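Local coordinates for C2 domain protein (Ramazzottius varieornatus, PDB 7DF2) that binds calcium ions at one end of a C2-type beta sandwich and is probably secreted, with a cellular role that remains unsettled, at residues A[41-46]-A[186-191]; A[113-118]-A[195-200]; A[123-128]-A[147-152]; A[72-77]-A[128-133]; A[51-56]-A[177-182]. All blocks are in the same frame, centred on the assembly; numbering follows the deposited sequence.

Contact 1: A[41-46]-A[186-191]; sequences FRIEMN and YRWYNI
E44 reaches across to both Y189 and R187 with its carboxylate. Y189 OH donates to E44 OE2 at 2.7 Å, from the anti side and 35° out of the carboxylate plane. In the R187 conformer described here, and with that reserve, E44 OE1 lies in the guanidinium plane, 3.0 Å from R187 NH2, and also accepts from NE in a salt bridge. R42 runs alongside Y189 on the same face of the sheet, with R42 CD 3.4 Å from Y189 OH and CB off-centre over the ring. A bend at chi3 (-66°) brings its NE to a salt bridge with D117, while I191 CD1 touches one guanidinium face 3.8 Å from R42 NH1. On the other side, F41 CE2 is 3.9 Å from W188 CE3. The backbones of strands 41-51 and 181-190 of the C2 sandwich form the antiparallel ladder that carries them. A water links Y189 OH to R42 NH2; the guanidinium of R187 and the phenol proton would probably favour an ionised E44.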
# COMPACT_ATOMS: atom_id res chain seq x y z
N PHE A 41 -1.54 17.31 -6.68
CA PHE A 41 -2.67 16.52 -6.23
C PHE A 41 -2.24 15.63 -5.07
O PHE A 41 -1.05 15.44 -4.81
CB PHE A 41 -3.28 15.70 -7.38
CG PHE A 41 -2.29 14.88 -8.17
CD1 PHE A 41 -1.55 15.46 -9.19
CD2 PHE A 41 -2.11 13.53 -7.91
CE1 PHE A 41 -0.64 14.72 -9.94
CE2 PHE A 41 -1.21 12.77 -8.65
CZ PHE A 41 -0.47 13.36 -9.66
N ARG A 42 -3.23 15.12 -4.36
CA ARG A 42 -3.04 14.32 -3.16
C ARG A 42 -3.64 12.95 -3.43
O ARG A 42 -4.68 12.84 -4.08
CB ARG A 42 -3.73 14.98 -1.96
CG ARG A 42 -3.65 14.19 -0.65
CD ARG A 42 -3.90 15.16 0.52
NE ARG A 42 -2.82 16.14 0.61
CZ ARG A 42 -2.93 17.31 1.21
NH1 ARG A 42 -1.88 18.13 1.25
NH2 ARG A 42 -4.07 17.66 1.79
N ILE A 43 -2.95 11.91 -2.97
CA ILE A 43 -3.41 10.53 -3.09
C ILE A 43 -3.64 9.99 -1.69
O ILE A 43 -2.74 10.07 -0.85
CB ILE A 43 -2.40 9.64 -3.84
CG1 ILE A 43 -2.10 10.22 -5.22
CG2 ILE A 43 -2.91 8.19 -3.94
CD1 ILE A 43 -0.78 10.93 -5.28
N GLU A 44 -4.82 9.43 -1.45
CA GLU A 44 -5.13 8.74 -0.20
C GLU A 44 -5.21 7.26 -0.48
O GLU A 44 -5.82 6.84 -1.47
CB GLU A 44 -6.44 9.25 0.41
CG GLU A 44 -6.41 10.74 0.71
CD GLU A 44 -7.69 11.22 1.37
OE1 GLU A 44 -8.62 10.40 1.57
OE2 GLU A 44 -7.78 12.42 1.69
N MET A 45 -4.57 6.46 0.38
CA MET A 45 -4.55 5.01 0.26
C MET A 45 -5.15 4.43 1.53
O MET A 45 -4.62 4.62 2.63
CB MET A 45 -3.12 4.51 0.06
CG MET A 45 -2.94 3.00 0.19
SD MET A 45 -1.17 2.64 -0.03
CE MET A 45 -1.15 0.89 0.37
N ASN A 46 -6.27 3.73 1.38
CA ASN A 46 -7.00 3.13 2.49
C ASN A 46 -6.74 1.63 2.45
O ASN A 46 -7.13 0.95 1.48
CB ASN A 46 -8.49 3.44 2.36
CG ASN A 46 -9.35 2.82 3.45
OD1 ASN A 46 -10.48 2.40 3.17
ND2 ASN A 46 -8.88 2.85 4.70
N TYR A 186 -8.50 3.79 -3.00
CA TYR A 186 -7.75 5.03 -3.10
C TYR A 186 -8.68 6.15 -3.52
O TYR A 186 -9.76 5.93 -4.07
CB TYR A 186 -6.58 4.93 -4.09
CG TYR A 186 -7.02 4.83 -5.53
CD1 TYR A 186 -7.30 3.60 -6.11
CD2 TYR A 186 -7.12 5.97 -6.33
CE1 TYR A 186 -7.70 3.50 -7.44
CE2 TYR A 186 -7.52 5.88 -7.66
CZ TYR A 186 -7.80 4.64 -8.21
OH TYR A 186 -8.19 4.56 -9.52
N ARG A 187 -8.24 7.37 -3.18
CA ARG A 187 -8.79 8.63 -3.67
C ARG A 187 -7.65 9.48 -4.20
O ARG A 187 -6.51 9.36 -3.75
CB ARG A 187 -9.53 9.42 -2.56
CG ARG A 187 -10.92 8.94 -2.24
CD ARG A 187 -11.79 9.98 -1.56
NE ARG A 187 -11.09 10.68 -0.47
CZ ARG A 187 -11.45 11.88 -0.01
NH1 ARG A 187 -12.48 12.51 -0.55
NH2 ARG A 187 -10.77 12.45 0.98
N TRP A 188 -7.95 10.36 -5.15
CA TRP A 188 -6.96 11.38 -5.47
C TRP A 188 -7.67 12.58 -6.08
O TRP A 188 -8.71 12.45 -6.73
CB TRP A 188 -5.84 10.87 -6.40
CG TRP A 188 -6.24 10.24 -7.71
CD1 TRP A 188 -7.49 9.89 -8.13
CD2 TRP A 188 -5.34 9.88 -8.76
NE1 TRP A 188 -7.42 9.33 -9.39
CE2 TRP A 188 -6.11 9.32 -9.79
CE3 TRP A 188 -3.96 9.99 -8.92
CZ2 TRP A 188 -5.54 8.86 -10.98
CZ3 TRP A 188 -3.40 9.53 -10.10
CH2 TRP A 188 -4.19 8.97 -11.11
N TYR A 189 -7.07 13.74 -5.85
CA TYR A 189 -7.74 15.00 -6.15
C TYR A 189 -6.71 16.12 -6.19
O TYR A 189 -5.71 16.10 -5.47
CB TYR A 189 -8.83 15.33 -5.11
CG TYR A 189 -8.40 15.12 -3.68
CD1 TYR A 189 -8.56 13.88 -3.05
CD2 TYR A 189 -7.84 16.15 -2.94
CE1 TYR A 189 -8.15 13.68 -1.74
CE2 TYR A 189 -7.45 15.97 -1.64
CZ TYR A 189 -7.61 14.74 -1.03
OH TYR A 189 -7.21 14.59 0.27
N ASN A 190 -7.00 17.11 -7.02
CA ASN A 190 -6.15 18.28 -7.10
C ASN A 190 -6.23 19.07 -5.80
O ASN A 190 -7.27 19.13 -5.14
CB ASN A 190 -6.57 19.15 -8.28
CG ASN A 190 -6.43 18.42 -9.60
OD1 ASN A 190 -5.34 18.03 -9.98
ND2 ASN A 190 -7.54 18.24 -10.30
N ILE A 191 -5.10 19.67 -5.43
CA ILE A 191 -4.99 20.52 -4.25
C ILE A 191 -4.26 21.79 -4.68
O ILE A 191 -3.49 21.76 -5.66
CB ILE A 191 -4.24 19.81 -3.11
CG1 ILE A 191 -2.87 19.32 -3.59
CG2 ILE A 191 -5.11 18.68 -2.54
CD1 ILE A 191 -1.93 18.85 -2.47
O HOH W 1 -6.54 16.32 2.46

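Contact 2: A[113-118]-A[195-200]; sequences TISRDV and TCRPSS
D117, on edge strand 107-119 of the C2 sandwich, grips R197 of the C-terminal tail with both carboxylate oxygens. R197 NE meets OD2 of D117 at 2.9 Å and R197 NH2 meets OD1 at 3.0 Å, both with N-H...O angles of 168°. The nitrogens come from above the carboxylate plane, and the two flat groups are 55° apart. The anti lone pair of D117 OD2 takes R197 N at 2.8 Å. S115 OG adds a third acceptor for the guanidinium, and C196 SG, disulfide-bonded to C119, packs 3.7 Å from D117 CB. An alanine at the D117 position would probably cost both R197 and R42, which shares this carboxylate, their counter-charge. Farther along, the tail is exposed and held largely through bridging waters. Buried R116 is the firm point there: extended, with CG anti to the backbone N (chi1 -175°), it sends NE to S199 OG at 2.8 Å, its other nitrogens going to N201 and E79. One water donates to D117 O and R197 O and accepts from S199 OG at 2.6 Å.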
# COMPACT_ATOMS: atom_id res chain seq x y z
N THR A 113 -5.41 4.64 6.91
CA THR A 113 -5.26 5.43 5.69
C THR A 113 -3.99 6.27 5.76
O THR A 113 -3.69 6.84 6.82
CB THR A 113 -6.49 6.33 5.49
OG1 THR A 113 -7.65 5.51 5.39
CG2 THR A 113 -6.37 7.16 4.21
N ILE A 114 -3.26 6.34 4.64
CA ILE A 114 -2.09 7.21 4.52
C ILE A 114 -2.28 8.07 3.28
O ILE A 114 -3.11 7.79 2.41
CB ILE A 114 -0.76 6.43 4.46
CG1 ILE A 114 -0.73 5.48 3.27
CG2 ILE A 114 -0.54 5.63 5.77
CD1 ILE A 114 0.65 4.82 3.08
N SER A 115 -1.52 9.17 3.21
CA SER A 115 -1.61 9.99 2.01
C SER A 115 -0.25 10.56 1.63
O SER A 115 0.68 10.63 2.44
CB SER A 115 -2.63 11.13 2.16
OG SER A 115 -2.21 12.07 3.13
N ARG A 116 -0.16 10.96 0.36
CA ARG A 116 1.06 11.52 -0.20
C ARG A 116 0.68 12.42 -1.36
O ARG A 116 -0.30 12.16 -2.06
CB ARG A 116 2.01 10.41 -0.67
CG ARG A 116 3.36 10.95 -1.15
CD ARG A 116 4.28 9.82 -1.63
NE ARG A 116 5.58 10.36 -2.04
CZ ARG A 116 6.57 9.63 -2.53
NH1 ARG A 116 6.43 8.31 -2.68
NH2 ARG A 116 7.71 10.21 -2.89
N ASP A 117 1.48 13.47 -1.57
CA ASP A 117 1.20 14.46 -2.60
C ASP A 117 2.18 14.35 -3.75
O ASP A 117 3.34 13.95 -3.58
CB ASP A 117 1.27 15.88 -2.04
CG ASP A 117 0.33 16.11 -0.88
OD1 ASP A 117 -0.59 15.30 -0.69
OD2 ASP A 117 0.53 17.11 -0.17
N VAL A 118 1.71 14.77 -4.92
CA VAL A 118 2.54 14.95 -6.11
C VAL A 118 2.54 16.44 -6.40
O VAL A 118 1.48 17.05 -6.54
CB VAL A 118 2.01 14.16 -7.31
CG1 VAL A 118 2.75 14.56 -8.58
CG2 VAL A 118 2.15 12.65 -7.05
N THR A 195 -0.47 24.15 -0.76
CA THR A 195 -0.72 23.12 0.25
C THR A 195 -0.01 21.81 -0.05
O THR A 195 -0.19 20.84 0.69
CB THR A 195 -2.23 22.86 0.37
OG1 THR A 195 -2.69 22.16 -0.78
CG2 THR A 195 -3.00 24.17 0.48
N CYS A 196 0.77 21.75 -1.12
CA CYS A 196 1.37 20.50 -1.56
C CYS A 196 2.60 20.18 -0.71
O CYS A 196 3.48 21.02 -0.54
CB CYS A 196 1.71 20.59 -3.04
SG CYS A 196 1.71 19.03 -3.95
N ARG A 197 2.65 18.94 -0.15
CA ARG A 197 3.73 18.61 0.77
C ARG A 197 4.86 17.91 0.04
O ARG A 197 4.60 16.94 -0.69
CB ARG A 197 3.24 17.71 1.90
CG ARG A 197 2.00 18.21 2.62
CD ARG A 197 1.34 17.07 3.39
NE ARG A 197 0.70 16.11 2.50
CZ ARG A 197 0.33 14.89 2.88
NH1 ARG A 197 0.55 14.51 4.13
NH2 ARG A 197 -0.25 14.05 2.03
N PRO A 198 6.11 18.35 0.20
CA PRO A 198 7.24 17.61 -0.39
C PRO A 198 7.40 16.23 0.25
O PRO A 198 7.03 16.01 1.41
CB PRO A 198 8.45 18.50 -0.09
CG PRO A 198 7.89 19.85 0.27
CD PRO A 198 6.55 19.57 0.90
N SER A 199 7.97 15.31 -0.52
CA SER A 199 8.13 13.93 -0.08
C SER A 199 9.23 13.28 -0.91
O SER A 199 9.63 13.80 -1.96
CB SER A 199 6.83 13.14 -0.22
OG SER A 199 6.48 13.01 -1.59
N SER A 200 9.69 12.13 -0.44
CA SER A 200 10.71 11.36 -1.16
C SER A 200 10.55 9.89 -0.84
O SER A 200 10.13 9.51 0.26
CB SER A 200 12.13 11.82 -0.79
OG SER A 200 12.32 11.75 0.62
O HOH W 2 -0.63 12.13 5.28
O HOH W 3 8.39 13.03 -4.45
O HOH W 4 3.54 14.29 0.23
O HOH W 5 5.58 15.14 -2.70

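Contact 3: A[123-128]-A[147-152]; sequences VRKIAM and KCHITG
I126 pairs with I150, and M128 with C148, in the antiparallel beta hairpin made by strands 121-136 and 139-150 of the C2 sandwich; the short segments run at 145° to each other. I150 N donates to I126 O at 2.7 Å, nearly straight at 175°, and I126 N returns a bond to I150 O at 3.0 Å. M128 and C148 exchange a second pair, so A127 and H149 form the non-hydrogen-bonded pair between them.

Apolar contacts occupy the face that carries I126, M128, I150 and C148, the last modelled in two conformers. M128 CG touches I150 CD1 at 3.7 Å, the two side chains crossing at about a right angle, and the bend at chi3 (-77°) folds the methyl CE of M128 back to 3.8 Å from I150 CG1. Y186 and W188 of strand 181-190 close over I150 from the opposing sheet.

On the other side the contacts are mixed in character. K125 CD lies over one face of the H149 imidazole, 3.9 Å from the ring centroid, a CH-pi contact; K125 NZ itself goes on to N82. A127 CB approaches H149 ND1 at 3.8 Å and also meets the aliphatic chain of K147, whose ammonium bonds to P81 O. At the open end of the hairpin, K125 and T151 lie side by side, and K125 CG is pressed to 3.5 Å from T151 CG2, tighter than an ordinary carbon contact.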
# COMPACT_ATOMS: atom_id res chain seq x y z
N VAL A 123 3.14 11.97 -13.44
CA VAL A 123 3.24 10.53 -13.25
C VAL A 123 2.23 9.83 -14.13
O VAL A 123 1.17 10.37 -14.46
CB VAL A 123 3.04 10.11 -11.77
CG1 VAL A 123 4.13 10.69 -10.89
CG2 VAL A 123 1.65 10.53 -11.29
N ARG A 124 2.57 8.61 -14.53
CA ARG A 124 1.67 7.73 -15.25
C ARG A 124 1.14 6.58 -14.41
O ARG A 124 0.06 6.08 -14.69
CB ARG A 124 2.36 7.15 -16.50
CG ARG A 124 2.78 8.20 -17.50
CD ARG A 124 3.42 7.58 -18.73
NE ARG A 124 4.11 8.59 -19.54
CZ ARG A 124 3.51 9.31 -20.48
NH1 ARG A 124 4.21 10.20 -21.17
NH2 ARG A 124 2.22 9.14 -20.74
N LYS A 125 1.89 6.17 -13.39
CA LYS A 125 1.51 5.05 -12.54
C LYS A 125 1.96 5.34 -11.11
O LYS A 125 3.10 5.74 -10.89
CB LYS A 125 2.16 3.74 -13.01
CG LYS A 125 1.36 2.96 -14.01
CD LYS A 125 1.69 1.48 -13.95
CE LYS A 125 3.13 1.23 -14.33
NZ LYS A 125 3.33 -0.20 -14.63
N ILE A 126 1.07 5.11 -10.15
CA ILE A 126 1.42 5.21 -8.74
C ILE A 126 1.18 3.85 -8.10
O ILE A 126 0.08 3.28 -8.23
CB ILE A 126 0.59 6.29 -8.03
CG1 ILE A 126 0.93 7.67 -8.59
CG2 ILE A 126 0.81 6.26 -6.52
CD1 ILE A 126 0.03 8.77 -8.09
N ALA A 127 2.19 3.32 -7.43
CA ALA A 127 2.12 1.98 -6.86
C ALA A 127 1.74 2.07 -5.39
O ALA A 127 2.50 2.62 -4.58
CB ALA A 127 3.45 1.26 -7.02
N MET A 128 0.57 1.54 -5.05
CA MET A 128 0.24 1.31 -3.65
C MET A 128 1.00 0.06 -3.21
O MET A 128 0.84 -1.00 -3.82
CB MET A 128 -1.26 1.13 -3.48
CG MET A 128 -2.05 2.40 -3.79
SD MET A 128 -3.81 2.18 -3.50
CE MET A 128 -4.33 1.27 -4.94
N LYS A 147 1.36 -5.15 -4.42
CA LYS A 147 1.48 -3.92 -5.20
C LYS A 147 0.30 -3.80 -6.15
O LYS A 147 -0.00 -4.73 -6.89
CB LYS A 147 2.79 -3.86 -5.98
CG LYS A 147 2.97 -2.59 -6.81
CD LYS A 147 4.38 -2.49 -7.38
CE LYS A 147 4.54 -3.36 -8.63
NZ LYS A 147 5.93 -3.30 -9.17
N CYS A 148 -0.33 -2.63 -6.12
CA CYS A 148 -1.51 -2.28 -6.89
C CYS A 148 -1.25 -0.92 -7.52
O CYS A 148 -0.79 -0.01 -6.82
CB CYS A 148 -2.73 -2.24 -5.98
SG CYS A 148 -4.27 -1.82 -6.73
N HIS A 149 -1.53 -0.77 -8.81
CA HIS A 149 -1.25 0.50 -9.48
C HIS A 149 -2.47 1.39 -9.60
O HIS A 149 -3.57 0.93 -9.92
CB HIS A 149 -0.68 0.23 -10.87
CG HIS A 149 0.66 -0.43 -10.86
ND1 HIS A 149 1.74 0.12 -10.21
CD2 HIS A 149 1.09 -1.59 -11.41
CE1 HIS A 149 2.79 -0.68 -10.36
NE2 HIS A 149 2.41 -1.72 -11.09
N ILE A 150 -2.26 2.68 -9.38
CA ILE A 150 -3.24 3.70 -9.72
C ILE A 150 -2.82 4.30 -11.06
O ILE A 150 -1.66 4.68 -11.24
CB ILE A 150 -3.31 4.79 -8.63
CG1 ILE A 150 -3.73 4.20 -7.28
CG2 ILE A 150 -4.25 5.91 -9.04
CD1 ILE A 150 -3.31 5.07 -6.10
N THR A 151 -3.76 4.35 -12.00
CA THR A 151 -3.55 4.99 -13.29
C THR A 151 -4.76 5.87 -13.59
O THR A 151 -5.83 5.72 -13.00
CB THR A 151 -3.33 3.97 -14.42
OG1 THR A 151 -4.49 3.15 -14.56
CG2 THR A 151 -2.12 3.08 -14.13
N GLY A 152 -4.57 6.80 -14.53
CA GLY A 152 -5.50 7.90 -14.69
C GLY A 152 -6.38 7.94 -15.92
O GLY A 152 -7.00 8.97 -16.17
O HOH W 6 -2.15 7.38 -15.59

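Contact 4: A[72-77]-A[128-133]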
# COMPACT_ATOMS: atom_id res chain seq x y z
N ILE A 72 2.20 -4.93 9.52
CA ILE A 72 1.75 -4.56 8.18
C ILE A 72 2.12 -3.11 7.94
O ILE A 72 1.77 -2.24 8.74
CB ILE A 72 0.23 -4.79 8.03
CG1 ILE A 72 -0.09 -6.26 8.28
CG2 ILE A 72 -0.23 -4.37 6.63
CD1 ILE A 72 -1.60 -6.59 8.36
N ILE A 73 2.85 -2.86 6.86
CA ILE A 73 3.36 -1.52 6.56
C ILE A 73 2.96 -1.15 5.14
O ILE A 73 2.75 -2.01 4.28
CB ILE A 73 4.90 -1.45 6.73
CG1 ILE A 73 5.60 -2.32 5.68
CG2 ILE A 73 5.31 -1.91 8.13
CD1 ILE A 73 7.12 -2.34 5.84
N ALA A 74 2.83 0.16 4.89
CA ALA A 74 2.28 0.65 3.63
C ALA A 74 3.01 1.91 3.17
O ALA A 74 3.57 2.66 3.97
CB ALA A 74 0.78 0.95 3.73
N PHE A 75 2.97 2.13 1.85
CA PHE A 75 3.62 3.28 1.24
C PHE A 75 2.95 3.58 -0.09
O PHE A 75 2.60 2.66 -0.83
CB PHE A 75 5.12 3.00 1.05
CG PHE A 75 5.92 4.21 0.64
CD1 PHE A 75 6.36 5.12 1.59
CD2 PHE A 75 6.25 4.42 -0.69
CE1 PHE A 75 7.11 6.23 1.22
CE2 PHE A 75 7.00 5.52 -1.07
CZ PHE A 75 7.43 6.42 -0.11
N ILE A 76 2.77 4.87 -0.40
CA ILE A 76 2.30 5.30 -1.72
C ILE A 76 3.55 5.63 -2.54
O ILE A 76 4.24 6.62 -2.24
CB ILE A 76 1.36 6.51 -1.62
CG1 ILE A 76 0.10 6.18 -0.82
CG2 ILE A 76 1.01 7.01 -3.00
CD1 ILE A 76 -0.68 7.43 -0.33
N ASP A 77 3.84 4.82 -3.56
CA ASP A 77 5.08 4.93 -4.34
C ASP A 77 4.81 5.73 -5.62
O ASP A 77 4.40 5.17 -6.64
CB ASP A 77 5.65 3.55 -4.65
CG ASP A 77 6.98 3.62 -5.39
OD1 ASP A 77 7.50 4.74 -5.61
OD2 ASP A 77 7.51 2.53 -5.73
N MET A 128 0.57 1.54 -5.05
CA MET A 128 0.24 1.31 -3.65
C MET A 128 1.00 0.06 -3.21
O MET A 128 0.84 -1.00 -3.82
CB MET A 128 -1.26 1.13 -3.48
CG MET A 128 -2.05 2.40 -3.79
SD MET A 128 -3.81 2.18 -3.50
CE MET A 128 -4.33 1.27 -4.94
N ARG A 129 1.86 0.19 -2.20
CA ARG A 129 2.72 -0.89 -1.75
C ARG A 129 2.34 -1.27 -0.32
O ARG A 129 2.19 -0.39 0.53
CB ARG A 129 4.21 -0.50 -1.80
CG ARG A 129 4.75 -0.29 -3.21
CD ARG A 129 6.26 -0.14 -3.17
NE ARG A 129 6.81 0.08 -4.50
CZ ARG A 129 7.21 -0.89 -5.32
NH1 ARG A 129 7.13 -2.17 -4.94
NH2 ARG A 129 7.69 -0.59 -6.51
N VAL A 130 2.21 -2.57 -0.06
CA VAL A 130 1.98 -3.08 1.29
C VAL A 130 2.91 -4.26 1.51
O VAL A 130 3.10 -5.09 0.61
CB VAL A 130 0.51 -3.53 1.51
CG1 VAL A 130 0.34 -4.17 2.89
CG2 VAL A 130 -0.45 -2.35 1.36
N ARG A 131 3.51 -4.32 2.69
CA ARG A 131 4.29 -5.49 3.07
C ARG A 131 3.77 -6.02 4.40
O ARG A 131 3.58 -5.25 5.35
CB ARG A 131 5.78 -5.17 3.16
CG ARG A 131 6.63 -6.34 3.73
CD ARG A 131 8.11 -5.99 3.65
NE ARG A 131 8.98 -7.01 4.23
CZ ARG A 131 9.43 -8.07 3.58
NH1 ARG A 131 9.10 -8.26 2.31
NH2 ARG A 131 10.22 -8.94 4.19
N ALA A 132 3.54 -7.32 4.46
CA ALA A 132 3.10 -7.97 5.68
C ALA A 132 4.10 -9.05 6.07
O ALA A 132 4.50 -9.86 5.23
CB ALA A 132 1.71 -8.59 5.51
N ILE A 133 4.52 -9.05 7.33
CA ILE A 133 5.38 -10.11 7.86
C ILE A 133 4.75 -10.61 9.15
O ILE A 133 3.98 -9.91 9.82
CB ILE A 133 6.84 -9.67 8.12
CG1 ILE A 133 6.91 -8.58 9.19
CG2 ILE A 133 7.48 -9.14 6.85
CD1 ILE A 133 7.33 -9.07 10.55
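In the antiparallel sheet that joins strands 70-77 and 121-136, I73 and R131 form one hydrogen-bonded pair and F75 and R129 the next. I73 N donates to R131 O at 2.9 Å, and the other three bonds match it; that from R129 N enters F75 O nearly in line with the carbonyl. On the face of I72, A74, V130 and A132, I72 CG2 packs 3.8 Å from V130 CG1, and I72 CG1 lies 4.0 Å from A132 CB. This is the face that the C2 sandwich turns inward, where M45 of strand 41-51 covers V130 and I76, while strand 121-136 runs on toward the calcium-binding residues D134 and K135. The opposite face is mixed, with I73 and F75 beside R129 and R131. I73 CG1 rests 3.8 Å from R131 CB, and R131 extends beyond it to N145 and the Y92 ring. R129, extended from CG to NE, presents its guanidinium edge to D77: NE at 2.8 Å and NH2 at 3.2 Å both donate to OD2, with the flat groups 39° apart. With a leucine in place of R129, OD2 of D77 would probably lose both donors and be left as a buried charge without its mate. D77 OD1 turns instead to N201 and to the backbone N of E79 and K80.

Contact 5: A[51-56]-A[177-182]; sequences DTQGKS and RASSKV
The R177 guanidinium, in the conformer described, has K55 CD over one face, 3.4 Å from R177 NH1, and the Q53 amide at its edge. In that conformer Q53 OE1 accepts from R177 NH2 at 2.9 Å, in the carbonyl plane, the amide and guanidinium planes lying 42° apart. Q53 OE1 also accepts from S179 OG at 2.6 Å, from 19° off that plane. K55 NZ comes within 3.7 Å of R177 NH1, and a water that accepts from both probably eases the like charges. Q53 and G54 form the centre of a type I' turn from T52 to K55, facing a type I turn from R177 to S180. D51 OD1 takes Q53 N at 3.0 Å in an Asx turn, and T52 OG1 takes G54 N at 2.9 Å in an ST turn. D51 N donates to K181 O at 2.9 Å, almost straight at 172°. The contact thus joins the turn after strand 41-51 to the start of strand 181-190, next to the calcium end of the C2 sandwich, where S56 OG bonds to the calcium ligand D141. S180 OG bonds to Y146 OH of strand 139-150, T52 packs on I143 of that strand, and K181 rests on A173 of strand 170-173.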
# COMPACT_ATOMS: atom_id res chain seq x y z
N ASP A 51 -6.04 -10.51 4.13
CA ASP A 51 -6.32 -11.94 4.30
C ASP A 51 -5.01 -12.69 4.14
O ASP A 51 -4.55 -12.91 3.02
CB ASP A 51 -7.37 -12.42 3.29
CG ASP A 51 -7.76 -13.89 3.50
OD1 ASP A 51 -7.33 -14.51 4.51
OD2 ASP A 51 -8.49 -14.43 2.65
N THR A 52 -4.38 -13.04 5.26
CA THR A 52 -3.15 -13.83 5.23
C THR A 52 -3.42 -15.30 4.94
O THR A 52 -2.48 -16.04 4.63
CB THR A 52 -2.42 -13.76 6.56
OG1 THR A 52 -3.20 -14.46 7.54
CG2 THR A 52 -2.21 -12.31 7.03
N GLN A 53 -4.67 -15.74 5.09
CA GLN A 53 -5.05 -17.15 5.06
C GLN A 53 -4.28 -17.97 6.09
O GLN A 53 -4.22 -19.21 6.00
CB GLN A 53 -4.86 -17.75 3.66
CG GLN A 53 -5.56 -16.96 2.56
CD GLN A 53 -5.50 -17.67 1.24
OE1 GLN A 53 -4.42 -17.84 0.67
NE2 GLN A 53 -6.66 -18.10 0.72
N GLY A 54 -3.70 -17.29 7.08
CA GLY A 54 -2.90 -17.92 8.10
C GLY A 54 -1.55 -18.42 7.65
O GLY A 54 -0.93 -19.20 8.38
N LYS A 55 -1.06 -17.98 6.49
CA LYS A 55 0.11 -18.60 5.89
C LYS A 55 1.20 -17.58 5.57
O LYS A 55 0.94 -16.43 5.22
CB LYS A 55 -0.28 -19.31 4.60
CG LYS A 55 -1.20 -20.51 4.85
CD LYS A 55 -1.65 -21.14 3.54
CE LYS A 55 -2.64 -22.26 3.78
NZ LYS A 55 -2.99 -22.98 2.51
N SER A 56 2.44 -18.07 5.65
CA SER A 56 3.61 -17.38 5.15
C SER A 56 3.65 -17.52 3.62
O SER A 56 2.89 -18.29 3.03
CB SER A 56 4.87 -18.00 5.75
OG SER A 56 4.91 -17.81 7.15
N ARG A 177 2.16 -15.37 -3.09
CA ARG A 177 0.95 -16.20 -3.02
C ARG A 177 -0.22 -15.33 -3.44
O ARG A 177 -0.74 -14.55 -2.63
CB ARG A 177 0.71 -16.76 -1.62
CG ARG A 177 1.53 -17.96 -1.22
CD ARG A 177 1.13 -18.46 0.16
NE ARG A 177 0.04 -19.43 0.09
CZ ARG A 177 -1.22 -19.19 0.46
NH1 ARG A 177 -2.13 -20.14 0.34
NH2 ARG A 177 -1.56 -18.01 0.96
N ALA A 178 -0.65 -15.47 -4.70
CA ALA A 178 -1.73 -14.64 -5.22
C ALA A 178 -3.04 -14.84 -4.48
O ALA A 178 -3.90 -13.96 -4.54
CB ALA A 178 -1.93 -14.90 -6.71
N SER A 179 -3.22 -15.97 -3.77
CA SER A 179 -4.46 -16.16 -3.03
C SER A 179 -4.51 -15.35 -1.74
O SER A 179 -5.59 -15.22 -1.16
CB SER A 179 -4.69 -17.64 -2.71
OG SER A 179 -3.70 -18.13 -1.83
N SER A 180 -3.37 -14.84 -1.28
CA SER A 180 -3.35 -13.85 -0.21
C SER A 180 -3.65 -12.48 -0.81
O SER A 180 -3.04 -12.09 -1.81
CB SER A 180 -1.99 -13.86 0.49
OG SER A 180 -1.96 -12.93 1.56
N LYS A 181 -4.59 -11.76 -0.20
CA LYS A 181 -5.06 -10.49 -0.74
C LYS A 181 -5.04 -9.41 0.33
O LYS A 181 -5.42 -9.67 1.47
CB LYS A 181 -6.48 -10.59 -1.30
CG LYS A 181 -6.72 -11.79 -2.20
CD LYS A 181 -6.23 -11.58 -3.61
CE LYS A 181 -6.85 -12.64 -4.51
NZ LYS A 181 -6.00 -13.02 -5.67
N VAL A 182 -4.59 -8.22 -0.04
CA VAL A 182 -4.84 -7.01 0.73
C VAL A 182 -5.90 -6.23 -0.03
O VAL A 182 -5.82 -6.10 -1.26
CB VAL A 182 -3.58 -6.17 0.99
CG1 VAL A 182 -3.01 -5.58 -0.28
CG2 VAL A 182 -3.92 -5.03 1.97
O HOH W 7 -7.30 -13.71 0.31
O HOH W 8 -0.34 -15.89 2.60
O HOH W 9 -4.62 -21.06 1.16

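In the fold
Contacts 1 and 5 use strands 41-51 and 181-190 at opposite ends, their centres about 27 Å apart. Contact 2 adds strand 107-119 to the far side of strand 41-51, its centre about 9 Å from that of contact 1, with R42 NE 2.7 Å from D117 OD1. Contacts 3 and 4 share M128 and build the other sheet; the sheets meet where I43 CD1 of contact 1 lies 3.6 Å from I126 CD1 of contact 3, and M45 CE is 3.5 Å from V130 CG2 of contact 4. At contact 5 the S56 side chain is about 5 Å from a calcium ion and that of D51 about 10 Å from the bound glucose; contacts 1 to 3 lie away from the calcium and glycan sites.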